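Local coordinates for alpha-hemoglobin stabilizing protein (Homo sapiens, PDB 1Z8U), which acts as an erythroid chaperone that binds free alpha-hemoglobin and keeps it from aggregating and precipitating, at residues A[68-71]-A[72-76]. The protein carries 1 engineered substitution. Residues are numbered along the deposited sequence; the frame is centred on the assembly and turned at random.
Sequences QELR and QELNT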
# COMPACT_ATOMS: atom_id res chain seq x y z
N GLN A 68 -18.10 5.46 -11.64
CA GLN A 68 -18.86 6.24 -10.67
C GLN A 68 -19.64 5.37 -9.69
O GLN A 68 -19.80 5.75 -8.53
CB GLN A 68 -19.81 7.17 -11.42
CG GLN A 68 -20.40 8.28 -10.58
CD GLN A 68 -20.83 9.46 -11.43
OE1 GLN A 68 -21.65 9.30 -12.35
NE2 GLN A 68 -20.28 10.64 -11.15
N GLU A 69 -20.12 4.21 -10.14
CA GLU A 69 -20.87 3.33 -9.26
C GLU A 69 -19.88 2.64 -8.33
O GLU A 69 -20.14 2.47 -7.14
CB GLU A 69 -21.65 2.27 -10.05
CG GLU A 69 -22.73 1.57 -9.23
CD GLU A 69 -23.14 0.22 -9.79
OE1 GLU A 69 -23.42 0.13 -11.01
OE2 GLU A 69 -23.18 -0.77 -9.01
N LEU A 70 -18.74 2.24 -8.89
CA LEU A 70 -17.70 1.58 -8.11
C LEU A 70 -17.32 2.46 -6.92
O LEU A 70 -17.49 2.07 -5.76
CB LEU A 70 -16.46 1.32 -8.98
CG LEU A 70 -15.19 0.84 -8.26
CD1 LEU A 70 -15.42 -0.52 -7.60
CD2 LEU A 70 -14.06 0.77 -9.28
N ARG A 71 -16.81 3.66 -7.21
CA ARG A 71 -16.42 4.59 -6.16
C ARG A 71 -17.54 4.76 -5.13
O ARG A 71 -17.26 4.85 -3.93
CB ARG A 71 -16.03 5.94 -6.76
CG ARG A 71 -15.86 7.03 -5.71
CD ARG A 71 -15.12 8.23 -6.26
NE ARG A 71 -13.67 8.10 -6.08
CZ ARG A 71 -12.77 8.94 -6.59
NH1 ARG A 71 -13.16 9.98 -7.31
NH2 ARG A 71 -11.48 8.74 -6.36
N GLN A 72 -18.79 4.81 -5.59
CA GLN A 72 -19.94 4.95 -4.68
C GLN A 72 -19.95 3.77 -3.71
O GLN A 72 -20.22 3.94 -2.52
CB GLN A 72 -21.27 4.94 -5.45
CG GLN A 72 -22.34 5.90 -4.96
CD GLN A 72 -23.10 5.34 -3.76
OE1 GLN A 72 -23.20 5.99 -2.71
NE2 GLN A 72 -23.63 4.13 -3.90
N GLU A 73 -19.66 2.58 -4.23
CA GLU A 73 -19.65 1.36 -3.43
C GLU A 73 -18.41 1.22 -2.56
O GLU A 73 -18.50 0.78 -1.41
CB GLU A 73 -19.79 0.14 -4.35
CG GLU A 73 -21.12 0.07 -5.08
CD GLU A 73 -22.31 -0.07 -4.14
OE1 GLU A 73 -23.46 -0.08 -4.63
OE2 GLU A 73 -22.11 -0.19 -2.91
N LEU A 74 -17.25 1.58 -3.11
CA LEU A 74 -16.01 1.49 -2.35
C LEU A 74 -16.14 2.30 -1.07
O LEU A 74 -15.64 1.90 -0.01
CB LEU A 74 -14.84 2.01 -3.19
CG LEU A 74 -14.50 1.13 -4.39
CD1 LEU A 74 -13.54 1.85 -5.32
CD2 LEU A 74 -13.89 -0.17 -3.91
N ASN A 75 -16.83 3.43 -1.17
CA ASN A 75 -17.05 4.30 -0.02
C ASN A 75 -17.95 3.63 1.00
O ASN A 75 -17.74 3.75 2.20
CB ASN A 75 -17.70 5.60 -0.48
CG ASN A 75 -16.86 6.36 -1.48
OD1 ASN A 75 -17.26 7.40 -2.00
ND2 ASN A 75 -15.67 5.84 -1.77
N THR A 76 -18.96 2.92 0.52
CA THR A 76 -19.91 2.23 1.39
C THR A 76 -19.21 1.19 2.27
O THR A 76 -19.68 0.89 3.38
CB THR A 76 -21.02 1.55 0.57
OG1 THR A 76 -21.62 2.52 -0.30
CG2 THR A 76 -22.10 0.99 1.49
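Leu-70 and Leu-74 meet one turn apart on the third helix of an antiparallel three-helix bundle, helix 60-86, where 68-71 runs without a break into 72-76. Backbone i to i+4 bonds join the two: the amides of Gln-72, Glu-73, Leu-74 and Asn-75 are taken by the carbonyls of Gln-68, Glu-69, Leu-70 and Arg-71. Leu-74 N lies 2.7 Å from Leu-70 O in the straightest of these (N-H...O 162°), and Glu-73 N adds a weak second bond to that oxygen. Gln-72 N, 3.2 Å from Gln-68 O, stands well above the plane of that carbonyl. On the buried face, Leu-74 CD1 packs 3.5 Å from Leu-70 CG; with its CG anti to the carbonyl carbon (chi1 -68°), Leu-74 leans back over the preceding turn. Tyr-52 and Met-45 of helix 34-52 and Leu-15 and Phe-18 of helix 5-23 cover this pair. Beside helix 5-23, where Glu-69 touches Ile-11 and Glu-73 touches Leu-15, Glu-69 OE2 and Glu-73 OE1 lie 4.4 Å apart, a like-charge pair that may raise the proton affinity of either carboxylate. The Asn-75 amide turns back over Arg-71 O, with ND2 2.9 Å away but too poorly angled to bond; Arg-71 O accepts from the Asn-75 backbone N, 3.1 Å away. With an alanine here the amide over Arg-71 O would be gone, which is likely to uncover that carbonyl and cost the side-chain contact with Met-45. At the next carbonyl, Gln-72 O accepts a weak bond from Thr-76 N and a firmer one from the hydroxyl, Thr-76 OG1 lying 3.0 Å from Gln-72 O.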